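Local coordinates for protein pyridine nucleotide-disulphide oxidoreductase dimerisation region (Escherichia coli BL21, PDB 6KYY) that is an FAD-dependent flavoprotein disulfide reductase that binds copper(II) and is probably involved in resistance to reactive chlorine species such as hypochlorous acid, at residues Asp312-Ile316 with Arg327-Arg332; Asp361-Leu367 with Leu385-Asn391; Thr28-Trp34 with Arg318-Leu322; Gln394-Gly398 with Met417-Tyr423. All coordinates share one frame. Residue numbers count along the deposited sequence, not the author numbering.

In the fold
Interactions 1 and 3 lie on the FAD-binding part of the chain and share helix 307-321, their centres about 16 Å apart. Their segments alternate in sequence (28-34, 312-316, 318-322, 327-332): interaction 3 joins the end of that helix to helix 20-31, interaction 1 ties its middle to the loop that follows, and Tyr314 OH lies 2.8 Å from Thr28 OG1, a probable hydrogen bond. Together they bind the FAD-binding part to the chain that leads on to the dimerisation domain. Interactions 2 and 4 follow there in series, with centres about 11 Å apart; strands 384-390 and 396-402 are neighbours in its antiparallel sheet.

Interaction 1. Residues Asp312-Ile316 with Arg327-Arg332; sequences DDYRI and RSTDDR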
loop_
_atom_site.group_PDB
_atom_site.type_symbol
_atom_site.label_atom_id
_atom_site.label_comp_id
_atom_site.label_asym_id
_atom_site.label_seq_id
_atom_site.Cartn_x
_atom_site.Cartn_y
_atom_site.Cartn_z
ATOM N N ASP B 312 2.471 3.759 -20.750
ATOM C CA ASP B 312 2.810 5.116 -21.162
ATOM C C ASP B 312 3.068 5.191 -22.659
ATOM O O ASP B 312 2.838 6.237 -23.275
ATOM C CB ASP B 312 4.030 5.617 -20.391
ATOM C CG ASP B 312 4.246 7.106 -20.553
ATOM O OD1 ASP B 312 3.324 7.877 -20.215
ATOM O OD2 ASP B 312 5.334 7.504 -21.021
ATOM N N ASP B 313 3.545 4.096 -23.258
ATOM C CA ASP B 313 3.714 4.058 -24.706
ATOM C C ASP B 313 2.377 4.226 -25.416
ATOM O O ASP B 313 2.283 4.945 -26.419
ATOM C CB ASP B 313 4.383 2.750 -25.124
ATOM C CG ASP B 313 5.866 2.732 -24.823
ATOM O OD1 ASP B 313 6.437 1.627 -24.715
ATOM O OD2 ASP B 313 6.463 3.822 -24.693
ATOM N N TYR B 314 1.330 3.569 -24.910
ATOM C CA TYR B 314 -0.009 3.786 -25.446
ATOM C C TYR B 314 -0.408 5.251 -25.335
ATOM O O TYR B 314 -1.052 5.797 -26.238
ATOM C CB TYR B 314 -1.019 2.898 -24.715
ATOM C CG TYR B 314 -2.409 3.495 -24.629
ATOM C CD1 TYR B 314 -3.307 3.364 -25.680
ATOM C CD2 TYR B 314 -2.822 4.188 -23.497
ATOM C CE1 TYR B 314 -4.576 3.909 -25.607
ATOM C CE2 TYR B 314 -4.087 4.737 -23.416
ATOM C CZ TYR B 314 -4.960 4.593 -24.474
ATOM O OH TYR B 314 -6.222 5.137 -24.396
ATOM N N ARG B 315 -0.031 5.903 -24.232
ATOM C CA ARG B 315 -0.369 7.310 -24.050
ATOM C C ARG B 315 0.316 8.181 -25.094
ATOM O O ARG B 315 -0.273 9.152 -25.584
ATOM C CB ARG B 315 0.010 7.761 -22.641
ATOM C CG ARG B 315 -0.770 7.064 -21.538
ATOM C CD ARG B 315 -0.952 7.967 -20.331
ATOM N NE ARG B 315 -1.240 7.201 -19.122
ATOM C CZ ARG B 315 -0.380 7.032 -18.122
ATOM N NH1 ARG B 315 0.828 7.578 -18.185
ATOM N NH2 ARG B 315 -0.728 6.318 -17.061
ATOM N N ILE B 316 1.560 7.850 -25.450
ATOM C CA ILE B 316 2.260 8.600 -26.489
ATOM C C ILE B 316 1.507 8.502 -27.810
ATOM O O ILE B 316 1.185 9.517 -28.438
ATOM C CB ILE B 316 3.709 8.101 -26.640
ATOM C CG1 ILE B 316 4.428 8.075 -25.289
ATOM C CG2 ILE B 316 4.468 8.965 -27.637
ATOM C CD1 ILE B 316 4.403 9.386 -24.558
ATOM N N ARG B 327 2.459 13.905 -26.885
ATOM C CA ARG B 327 3.278 13.510 -25.754
ATOM C C ARG B 327 4.520 12.792 -26.276
ATOM O O ARG B 327 4.613 12.445 -27.455
ATOM C CB ARG B 327 2.488 12.616 -24.797
ATOM C CG ARG B 327 1.713 13.378 -23.732
ATOM C CD ARG B 327 1.656 12.605 -22.425
ATOM N NE ARG B 327 2.973 12.128 -22.019
ATOM C CZ ARG B 327 3.238 10.871 -21.681
ATOM N NH1 ARG B 327 2.275 9.964 -21.700
ATOM N NH2 ARG B 327 4.466 10.520 -21.327
ATOM N N SER B 328 5.484 12.567 -25.389
ATOM C CA SER B 328 6.753 11.999 -25.822
ATOM C C SER B 328 7.342 11.143 -24.712
ATOM O O SER B 328 6.962 11.256 -23.545
ATOM C CB SER B 328 7.743 13.097 -26.223
ATOM O OG SER B 328 9.071 12.702 -25.938
ATOM N N THR B 329 8.277 10.268 -25.096
ATOM C CA THR B 329 9.060 9.558 -24.091
ATOM C C THR B 329 10.043 10.484 -23.391
ATOM O O THR B 329 10.532 10.145 -22.308
ATOM C CB THR B 329 9.813 8.376 -24.711
ATOM O OG1 THR B 329 10.856 8.859 -25.567
ATOM C CG2 THR B 329 8.867 7.485 -25.501
ATOM N N ASP B 330 10.343 11.644 -23.983
ATOM C CA ASP B 330 11.108 12.671 -23.291
ATOM C C ASP B 330 10.352 13.258 -22.106
ATOM O O ASP B 330 10.937 14.032 -21.343
ATOM C CB ASP B 330 11.492 13.797 -24.258
ATOM C CG ASP B 330 12.560 13.379 -25.253
ATOM O OD1 ASP B 330 12.721 14.076 -26.278
ATOM O OD2 ASP B 330 13.238 12.358 -25.013
ATOM N N ASP B 331 9.071 12.925 -21.944
ATOM C CA ASP B 331 8.300 13.357 -20.787
ATOM C C ASP B 331 8.543 12.490 -19.559
ATOM O O ASP B 331 8.040 12.820 -18.481
ATOM C CB ASP B 331 6.804 13.353 -21.114
ATOM C CG ASP B 331 6.397 14.506 -22.008
ATOM O OD1 ASP B 331 6.372 14.322 -23.243
ATOM O OD2 ASP B 331 6.095 15.594 -21.476
ATOM N N ARG B 332 9.295 11.402 -19.697
ATOM C CA ARG B 332 9.483 10.461 -18.601
ATOM C C ARG B 332 10.591 10.936 -17.670
ATOM O O ARG B 332 11.688 11.280 -18.118
ATOM C CB ARG B 332 9.818 9.074 -19.149
ATOM C CG ARG B 332 8.614 8.168 -19.318
ATOM C CD ARG B 332 8.919 7.030 -20.272
ATOM N NE ARG B 332 7.722 6.566 -20.964
ATOM C CZ ARG B 332 7.735 5.734 -21.999
ATOM N NH1 ARG B 332 8.887 5.275 -22.467
ATOM N NH2 ARG B 332 6.596 5.362 -22.567
#
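A salt-bridge network fastens helix 307-321 to the loop that leads from it toward the dimerisation domain, with Asp312 at its hub. Both carboxylate oxygens of Asp312 are used. Asp312 OD1 accepts from Arg327 NH1 at 2.8 Å, and weakly from Arg327 NH2 at 3.1 Å; Asp312 OD2 accepts from Arg332 NE at 2.6 Å, weakly from Arg332 NH2 at 2.9 Å, and from Arg327 NH2 at 3.2 Å, this last bond nearly linear. Arg332 is also held one residue on, its NH2 donating to Asp313 OD2 at 2.6 Å, while Asp313 OD1 is satisfied by the backbone amide of Gly298. Arg315, a turn along the helix, adds only a weak bond from NH1 to Asp312 OD1 (3.2 Å); its stronger partner is the backbone carbonyl of Gln429 in the second subunit, so the network reaches the dimer interface, where Asp312 and Arg332 also pack on Ile430 of that subunit. The two carboxylates offset part of the positive charge of the three arginines, of which Arg315 NH1 and Arg327 NH1 are 4.5 Å apart. Within the loop, Ser328 OG accepts from Asp330 N at 2.6 Å, an ST turn. Ile316 supplies the apolar part: its CD1 lies over one face of the Arg327 guanidinium, 3.4 Å from Arg327 NH2, and 3.3 Å from Ser328 O.

Interaction 2. Residues Asp361-Leu367 with Leu385-Asn391; sequences DIQVVTL and LKAIVDN
Strands 362-367 and 385-390 are extended (phi about -93° to -157°, psi 114° to 169°) and run antiparallel, their axes 4.6 Å apart at closest and inclined at 155°. Hydrogen-bonded pairs alternate with the non-hydrogen-bonded Ile362-Asp390, Val364-Ile388 and Thr366-Lys386. Gln363 N to Val389 O is 2.7 Å and Val389 N to Gln363 O 2.8 Å. Val365 N to Ala387 O is 3.2 Å and Ala387 N to Val365 O 3.3 Å. Leu367 N to Leu385 O and Leu385 N to Leu367 O are 2.8 Å. Asn391 N bonds to Asp361 O at 2.7 Å, and Asn391 ND2 weakly to Asp361 OD1 at 3.4 Å. Val364 (t) sets CG2 4.2 Å from Ile388 CG1 (chi1 m); Ile388 CG2 lies 3.9 Å from Ile362 CB; Lys386 (chi1 p) reaches Glu352 and Asp207. On the opposite face, Leu367 CB meets Leu385 CB at 4.3 Å. In this dimerisation-domain sheet 362-368 is outermost and 396-402 flanks 384-390; helix 352-358 covers Ile362, Val364 and Ile388, helix 439-443 Val365 and Leu367.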
loop_
_atom_site.group_PDB
_atom_site.type_symbol
_atom_site.label_atom_id
_atom_site.label_comp_id
_atom_site.label_asym_id
_atom_site.label_seq_id
_atom_site.Cartn_x
_atom_site.Cartn_y
_atom_site.Cartn_z
ATOM N N ASP B 361 25.846 18.505 -2.794
ATOM C CA ASP B 361 25.817 18.549 -1.333
ATOM C C ASP B 361 24.600 17.754 -0.877
ATOM O O ASP B 361 23.484 18.277 -0.828
ATOM C CB ASP B 361 25.774 19.988 -0.836
ATOM C CG ASP B 361 26.084 20.101 0.643
ATOM O OD1 ASP B 361 25.510 20.992 1.304
ATOM O OD2 ASP B 361 26.900 19.299 1.143
ATOM N N ILE B 362 24.812 16.484 -0.546
ATOM C CA ILE B 362 23.718 15.566 -0.273
ATOM C C ILE B 362 23.702 15.196 1.205
ATOM O O ILE B 362 24.697 15.321 1.926
ATOM C CB ILE B 362 23.795 14.297 -1.145
ATOM C CG1 ILE B 362 25.078 13.520 -0.846
ATOM C CG2 ILE B 362 23.710 14.658 -2.618
ATOM C CD1 ILE B 362 25.131 12.161 -1.501
ATOM N N GLN B 363 22.537 14.732 1.649
ATOM C CA GLN B 363 22.334 14.216 2.996
ATOM C C GLN B 363 21.539 12.927 2.877
ATOM O O GLN B 363 20.449 12.922 2.297
ATOM C CB GLN B 363 21.596 15.233 3.871
ATOM C CG GLN B 363 21.554 14.880 5.345
ATOM C CD GLN B 363 20.978 15.999 6.188
ATOM O OE1 GLN B 363 20.774 15.841 7.391
ATOM N NE2 GLN B 363 20.713 17.139 5.559
ATOM N N VAL B 364 22.084 11.837 3.410
ATOM C CA VAL B 364 21.480 10.515 3.291
ATOM C C VAL B 364 20.919 10.133 4.653
ATOM O O VAL B 364 21.674 9.939 5.614
ATOM C CB VAL B 364 22.486 9.470 2.793
ATOM C CG1 VAL B 364 21.808 8.119 2.630
ATOM C CG2 VAL B 364 23.110 9.921 1.479
ATOM N N VAL B 365 19.596 10.022 4.738
ATOM C CA VAL B 365 18.913 9.643 5.970
ATOM C C VAL B 365 18.547 8.169 5.896
ATOM O O VAL B 365 18.207 7.650 4.825
ATOM C CB VAL B 365 17.667 10.516 6.210
ATOM C CG1 VAL B 365 18.085 11.945 6.502
ATOM C CG2 VAL B 365 16.733 10.463 5.010
ATOM N N THR B 366 18.623 7.489 7.038
ATOM C CA THR B 366 18.391 6.053 7.120
ATOM C C THR B 366 17.446 5.767 8.276
ATOM O O THR B 366 17.651 6.268 9.385
ATOM C CB THR B 366 19.708 5.293 7.315
ATOM O OG1 THR B 366 20.746 5.928 6.558
ATOM C CG2 THR B 366 19.567 3.849 6.863
ATOM N N LEU B 367 16.418 4.968 8.018
ATOM C CA LEU B 367 15.460 4.569 9.048
ATOM C C LEU B 367 15.243 3.065 8.986
ATOM O O LEU B 367 14.695 2.564 7.981
ATOM C CB LEU B 367 14.132 5.302 8.889
ATOM C CG LEU B 367 13.082 4.902 9.930
ATOM C CD1 LEU B 367 13.601 5.161 11.338
ATOM C CD2 LEU B 367 11.766 5.625 9.697
ATOM N N LEU B 385 14.641 1.803 5.308
ATOM C CA LEU B 385 14.287 2.952 4.490
ATOM C C LEU B 385 15.489 3.877 4.384
ATOM O O LEU B 385 16.217 4.078 5.361
ATOM C CB LEU B 385 13.099 3.720 5.079
ATOM C CG LEU B 385 11.796 2.956 5.303
ATOM C CD1 LEU B 385 10.652 3.930 5.531
ATOM C CD2 LEU B 385 11.503 2.047 4.125
ATOM N N LYS B 386 15.698 4.435 3.195
ATOM C CA LYS B 386 16.749 5.424 3.011
ATOM C C LYS B 386 16.414 6.272 1.796
ATOM O O LYS B 386 15.885 5.767 0.802
ATOM C CB LYS B 386 18.127 4.769 2.849
ATOM C CG LYS B 386 18.319 4.033 1.537
ATOM C CD LYS B 386 19.758 3.606 1.335
ATOM C CE LYS B 386 20.658 4.800 1.085
ATOM N NZ LYS B 386 22.063 4.370 0.852
ATOM N N ALA B 387 16.707 7.566 1.894
ATOM C CA ALA B 387 16.528 8.492 0.790
ATOM C C ALA B 387 17.667 9.499 0.815
ATOM O O ALA B 387 18.432 9.583 1.780
ATOM C CB ALA B 387 15.171 9.197 0.852
ATOM N N ILE B 388 17.779 10.266 -0.264
ATOM C CA ILE B 388 18.883 11.196 -0.459
ATOM C C ILE B 388 18.302 12.585 -0.671
ATOM O O ILE B 388 17.481 12.791 -1.574
ATOM C CB ILE B 388 19.771 10.782 -1.642
ATOM C CG1 ILE B 388 20.225 9.331 -1.469
ATOM C CG2 ILE B 388 20.976 11.702 -1.755
ATOM C CD1 ILE B 388 20.358 8.580 -2.764
ATOM N N VAL B 389 18.727 13.532 0.159
ATOM C CA VAL B 389 18.274 14.916 0.098
ATOM C C VAL B 389 19.410 15.765 -0.448
ATOM O O VAL B 389 20.565 15.611 -0.031
ATOM C CB VAL B 389 17.825 15.421 1.480
ATOM C CG1 VAL B 389 17.390 16.878 1.400
ATOM C CG2 VAL B 389 16.706 14.545 2.024
ATOM N N ASP B 390 19.090 16.649 -1.389
ATOM C CA ASP B 390 20.052 17.612 -1.913
ATOM C C ASP B 390 19.930 18.901 -1.108
ATOM O O ASP B 390 18.844 19.486 -1.025
ATOM C CB ASP B 390 19.809 17.863 -3.402
ATOM C CG ASP B 390 20.600 19.041 -3.939
ATOM O OD1 ASP B 390 20.136 19.668 -4.915
ATOM O OD2 ASP B 390 21.688 19.339 -3.400
ATOM N N ASN B 391 21.045 19.349 -0.528
ATOM C CA ASN B 391 21.000 20.429 0.453
ATOM C C ASN B 391 20.822 21.802 -0.184
ATOM O O ASN B 391 20.226 22.690 0.437
ATOM C CB ASN B 391 22.267 20.412 1.308
ATOM C CG ASN B 391 22.170 19.446 2.471
ATOM O OD1 ASN B 391 21.091 19.222 3.021
ATOM N ND2 ASN B 391 23.303 18.868 2.855
#

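Interaction 3. Residues Thr28-Trp34 with Arg318-Leu322; sequences TLAKAGW and RDELL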
loop_
_atom_site.group_PDB
_atom_site.type_symbol
_atom_site.label_atom_id
_atom_site.label_comp_id
_atom_site.label_asym_id
_atom_site.label_seq_id
_atom_site.Cartn_x
_atom_site.Cartn_y
_atom_site.Cartn_z
ATOM N N THR B 28 -9.258 1.858 -27.477
ATOM C CA THR B 28 -9.424 3.298 -27.632
ATOM C C THR B 28 -9.673 3.698 -29.081
ATOM O O THR B 28 -10.373 4.684 -29.333
ATOM C CB THR B 28 -8.197 4.035 -27.092
ATOM O OG1 THR B 28 -7.686 3.341 -25.947
ATOM C CG2 THR B 28 -8.567 5.456 -26.691
ATOM N N LEU B 29 -9.117 2.955 -30.042
ATOM C CA LEU B 29 -9.343 3.283 -31.445
ATOM C C LEU B 29 -10.677 2.735 -31.939
ATOM O O LEU B 29 -11.354 3.382 -32.745
ATOM C CB LEU B 29 -8.193 2.754 -32.304
ATOM C CG LEU B 29 -6.812 3.351 -32.020
ATOM C CD1 LEU B 29 -5.807 2.911 -33.073
ATOM C CD2 LEU B 29 -6.878 4.870 -31.935
ATOM N N ALA B 30 -11.069 1.547 -31.471
ATOM C CA ALA B 30 -12.386 1.019 -31.817
ATOM C C ALA B 30 -13.492 1.898 -31.253
ATOM O O ALA B 30 -14.542 2.073 -31.883
ATOM C CB ALA B 30 -12.532 -0.411 -31.307
ATOM N N LYS B 31 -13.275 2.454 -30.061
ATOM C CA LYS B 31 -14.234 3.372 -29.463
ATOM C C LYS B 31 -14.290 4.702 -30.205
ATOM O O LYS B 31 -15.320 5.381 -30.160
ATOM C CB LYS B 31 -13.876 3.577 -27.988
ATOM C CG LYS B 31 -14.680 4.628 -27.249
ATOM C CD LYS B 31 -13.785 5.398 -26.292
ATOM C CE LYS B 31 -14.584 6.335 -25.408
ATOM N NZ LYS B 31 -13.980 6.452 -24.052
ATOM N N ALA B 32 -13.217 5.076 -30.899
ATOM C CA ALA B 32 -13.183 6.297 -31.691
ATOM C C ALA B 32 -13.669 6.093 -33.120
ATOM O O ALA B 32 -13.631 7.041 -33.912
ATOM C CB ALA B 32 -11.766 6.877 -31.709
ATOM N N GLY B 33 -14.119 4.887 -33.470
ATOM C CA GLY B 33 -14.661 4.605 -34.782
ATOM C C GLY B 33 -13.740 3.846 -35.712
ATOM O O GLY B 33 -14.191 3.407 -36.778
ATOM N N TRP B 34 -12.474 3.668 -35.342
ATOM C CA TRP B 34 -11.511 3.021 -36.223
ATOM C C TRP B 34 -11.804 1.530 -36.356
ATOM O O TRP B 34 -12.254 0.874 -35.413
ATOM C CB TRP B 34 -10.087 3.209 -35.697
ATOM C CG TRP B 34 -9.588 4.626 -35.685
ATOM C CD1 TRP B 34 -10.314 5.756 -35.440
ATOM C CD2 TRP B 34 -8.240 5.059 -35.912
ATOM N NE1 TRP B 34 -9.505 6.864 -35.509
ATOM C CE2 TRP B 34 -8.227 6.463 -35.797
ATOM C CE3 TRP B 34 -7.046 4.394 -36.206
ATOM C CZ2 TRP B 34 -7.064 7.215 -35.966
ATOM C CZ3 TRP B 34 -5.894 5.142 -36.373
ATOM C CH2 TRP B 34 -5.912 6.538 -36.253
ATOM N N ARG B 318 -1.557 7.419 -28.412
ATOM C CA ARG B 318 -2.928 7.915 -28.344
ATOM C C ARG B 318 -2.968 9.435 -28.421
ATOM O O ARG B 318 -3.946 10.005 -28.917
ATOM C CB ARG B 318 -3.611 7.430 -27.065
ATOM C CG ARG B 318 -5.113 7.670 -27.029
ATOM C CD ARG B 318 -5.472 8.813 -26.089
ATOM N NE ARG B 318 -6.794 9.370 -26.373
ATOM C CZ ARG B 318 -7.031 10.661 -26.582
ATOM N NH1 ARG B 318 -8.264 11.079 -26.835
ATOM N NH2 ARG B 318 -6.035 11.536 -26.541
ATOM N N ASP B 319 -1.915 10.102 -27.944
ATOM C CA ASP B 319 -1.842 11.553 -28.040
ATOM C C ASP B 319 -1.532 12.023 -29.455
ATOM O O ASP B 319 -1.742 13.200 -29.763
ATOM C CB ASP B 319 -0.788 12.090 -27.071
ATOM C CG ASP B 319 -1.018 13.543 -26.709
ATOM O OD1 ASP B 319 -2.180 13.995 -26.761
ATOM O OD2 ASP B 319 -0.035 14.233 -26.368
ATOM N N GLU B 320 -1.034 11.141 -30.319
ATOM C CA GLU B 320 -0.755 11.519 -31.698
ATOM C C GLU B 320 -1.926 11.222 -32.627
ATOM O O GLU B 320 -2.246 12.036 -33.499
ATOM C CB GLU B 320 0.499 10.801 -32.203
ATOM C CG GLU B 320 0.905 11.200 -33.613
ATOM C CD GLU B 320 2.305 10.750 -33.971
ATOM O OE1 GLU B 320 3.234 11.581 -33.901
ATOM O OE2 GLU B 320 2.475 9.566 -34.329
ATOM N N LEU B 321 -2.578 10.071 -32.451
ATOM C CA LEU B 321 -3.656 9.681 -33.351
ATOM C C LEU B 321 -4.974 10.369 -33.019
ATOM O O LEU B 321 -5.789 10.598 -33.919
ATOM C CB LEU B 321 -3.848 8.164 -33.316
ATOM C CG LEU B 321 -2.601 7.297 -33.487
ATOM C CD1 LEU B 321 -2.961 5.825 -33.373
ATOM C CD2 LEU B 321 -1.922 7.588 -34.815
ATOM N N LEU B 322 -5.206 10.704 -31.750
ATOM C CA LEU B 322 -6.501 11.214 -31.320
ATOM C C LEU B 322 -6.455 12.670 -30.864
ATOM O O LEU B 322 -7.446 13.164 -30.313
ATOM C CB LEU B 322 -7.071 10.319 -30.217
ATOM C CG LEU B 322 -7.422 8.901 -30.685
ATOM C CD1 LEU B 322 -8.327 8.194 -29.687
ATOM C CD2 LEU B 322 -8.065 8.926 -32.066
#
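Two helix ends meet here through apolar side chains: helix 20-31, which follows the first strand of the FAD-binding Rossmann-type fold, and helix 307-321, some 280 residues later. Leu29 (m, t) points its CB sideways, yet its methyls reach across, CD1 to Leu321 CD1 at 4.1 Å and CD2 to Leu322 CD2 at 4.2 Å. Both of those leucines also adopt the m, t rotamer. Leu322 CD1 fits against Ala32 CB (4.2 Å) and against Thr28 CG2 (4.1 Å). Thr28, with chi1 of -35°, has its CG2 also 4.1 Å from Arg318 CG; its OG1 bonds to the carbonyl of Thr24 and also to Tyr314 OH. A Schellman motif ends helix 20-31: Gly33, with its positive phi of 104°, takes the chain out of the helix, and Trp34 N bonds back to Leu29 O at 2.8 Å. The turn brings Trp34 (chi1 m, chi2 35°) beside Leu29, with strand 10-16 behind it at Gln12 and Ala13. Trp34 CH2 lies 3.9 Å from Leu321 CB.

Interaction 4. Residues Gln394-Gly398 with Met417-Tyr423; sequences QRMLG and MDAGLPY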
loop_
_atom_site.group_PDB
_atom_site.type_symbol
_atom_site.label_atom_id
_atom_site.label_comp_id
_atom_site.label_asym_id
_atom_site.label_seq_id
_atom_site.Cartn_x
_atom_site.Cartn_y
_atom_site.Cartn_z
ATOM N N GLN B 394 16.914 21.499 -1.388
ATOM C CA GLN B 394 15.988 20.812 -0.487
ATOM C C GLN B 394 15.182 19.724 -1.188
ATOM O O GLN B 394 14.258 19.164 -0.585
ATOM C CB GLN B 394 15.027 21.786 0.210
ATOM C CG GLN B 394 15.686 22.686 1.244
ATOM C CD GLN B 394 15.149 22.461 2.645
ATOM O OE1 GLN B 394 13.950 22.596 2.893
ATOM N NE2 GLN B 394 16.037 22.118 3.571
ATOM N N ARG B 395 15.507 19.401 -2.437
ATOM C CA ARG B 395 14.799 18.365 -3.171
ATOM C C ARG B 395 15.353 16.984 -2.824
ATOM O O ARG B 395 16.425 16.841 -2.228
ATOM C CB ARG B 395 14.901 18.608 -4.678
ATOM C CG ARG B 395 14.008 19.721 -5.200
ATOM C CD ARG B 395 13.903 19.678 -6.718
ATOM N NE ARG B 395 14.726 20.701 -7.357
ATOM C CZ ARG B 395 15.975 20.508 -7.769
ATOM N NH1 ARG B 395 16.554 19.325 -7.609
ATOM N NH2 ARG B 395 16.647 21.497 -8.342
ATOM N N MET B 396 14.604 15.956 -3.209
ATOM C CA MET B 396 15.009 14.572 -3.009
ATOM C C MET B 396 15.508 13.997 -4.328
ATOM O O MET B 396 14.863 14.165 -5.367
ATOM C CB MET B 396 13.851 13.736 -2.464
ATOM C CG MET B 396 13.275 14.269 -1.161
ATOM S SD MET B 396 11.718 13.504 -0.672
ATOM C CE MET B 396 11.146 12.856 -2.234
ATOM N N LEU B 397 16.658 13.324 -4.283
ATOM C CA LEU B 397 17.269 12.770 -5.483
ATOM C C LEU B 397 16.952 11.297 -5.695
ATOM O O LEU B 397 17.011 10.826 -6.836
ATOM C CB LEU B 397 18.790 12.955 -5.436
ATOM C CG LEU B 397 19.265 14.389 -5.199
ATOM C CD1 LEU B 397 20.744 14.417 -4.846
ATOM C CD2 LEU B 397 18.982 15.258 -6.414
ATOM N N GLY B 398 16.620 10.570 -4.640
ATOM C CA GLY B 398 16.303 9.164 -4.779
ATOM C C GLY B 398 15.865 8.591 -3.450
ATOM O O GLY B 398 16.050 9.203 -2.392
ATOM N N MET B 417 8.706 14.281 -6.143
ATOM C CA MET B 417 9.923 14.435 -6.935
ATOM C C MET B 417 9.600 14.942 -8.335
ATOM O O MET B 417 10.337 15.768 -8.887
ATOM C CB MET B 417 10.686 13.112 -6.999
ATOM C CG MET B 417 11.455 12.796 -5.727
ATOM S SD MET B 417 12.749 11.547 -5.884
ATOM C CE MET B 417 12.540 11.025 -7.580
ATOM N N ASP B 418 8.501 14.464 -8.922
ATOM C CA ASP B 418 8.080 14.968 -10.224
ATOM C C ASP B 418 7.629 16.421 -10.133
ATOM O O ASP B 418 7.926 17.225 -11.024
ATOM C CB ASP B 418 6.959 14.094 -10.788
ATOM C CG ASP B 418 7.465 12.771 -11.329
ATOM O OD1 ASP B 418 6.640 11.856 -11.533
ATOM O OD2 ASP B 418 8.689 12.647 -11.553
ATOM N N ALA B 419 6.920 16.775 -9.063
ATOM C CA ALA B 419 6.420 18.131 -8.874
ATOM C C ALA B 419 7.473 19.088 -8.330
ATOM O O ALA B 419 7.153 20.255 -8.078
ATOM C CB ALA B 419 5.206 18.118 -7.942
ATOM N N GLY B 420 8.709 18.631 -8.137
ATOM C CA GLY B 420 9.770 19.507 -7.678
ATOM C C GLY B 420 9.597 20.053 -6.281
ATOM O O GLY B 420 10.170 21.097 -5.960
ATOM N N LEU B 421 8.821 19.379 -5.437
ATOM C CA LEU B 421 8.616 19.828 -4.071
ATOM C C LEU B 421 9.756 19.341 -3.174
ATOM O O LEU B 421 10.387 18.320 -3.462
ATOM C CB LEU B 421 7.278 19.318 -3.544
ATOM C CG LEU B 421 6.076 19.557 -4.462
ATOM C CD1 LEU B 421 4.830 18.887 -3.906
ATOM C CD2 LEU B 421 5.842 21.045 -4.675
ATOM N N PRO B 422 10.049 20.055 -2.091
ATOM C CA PRO B 422 11.155 19.653 -1.216
ATOM C C PRO B 422 10.781 18.457 -0.347
ATOM O O PRO B 422 9.642 17.988 -0.330
ATOM C CB PRO B 422 11.422 20.895 -0.359
ATOM C CG PRO B 422 10.225 21.764 -0.499
ATOM C CD PRO B 422 9.362 21.270 -1.618
ATOM N N TYR B 423 11.786 17.963 0.382
ATOM C CA TYR B 423 11.566 16.857 1.308
ATOM C C TYR B 423 10.657 17.246 2.463
ATOM O O TYR B 423 10.090 16.362 3.115
ATOM C CB TYR B 423 12.904 16.349 1.852
ATOM C CG TYR B 423 13.414 17.132 3.044
ATOM C CD1 TYR B 423 13.157 16.709 4.344
ATOM C CD2 TYR B 423 14.153 18.295 2.868
ATOM C CE1 TYR B 423 13.615 17.426 5.431
ATOM C CE2 TYR B 423 14.619 19.015 3.952
ATOM C CZ TYR B 423 14.349 18.575 5.230
ATOM O OH TYR B 423 14.811 19.288 6.312
#
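Met417, in the last turn of helix 406-418, sets its thioether against the start of strand 396-402: its SD lies 3.4 Å from Met396 O, and its CG is 3.5 Å from Met396 CE. After Asp418 and Ala419 the helix closes in a Schellman motif at Gly420, whose phi of 66° turns the chain back toward the strand; Gly420 O comes 4.1 Å from Arg395 CD. Leu421 points its CB away from the strand and packs on Val416 of the helix. The chain thus returns alongside the strand that precedes the helix, a strand-helix connection within the dimerisation domain, in which helix 406-418 packs on the antiparallel sheet. The CA atoms come nearest at Pro422, whose CA is 4.3 Å from Arg395 CA; Pro422 CA is also 3.2 Å from Gln394 O, and Pro422 CB 3.8 Å from Gln394 CB. Tyr423 N then donates to Gln394 O at 2.9 Å. Tyr423 CB sits 3.7 Å from Met396 CG, while Gln394 NE2 meets the edge of the Tyr423 ring, 3.4 Å from its CE2.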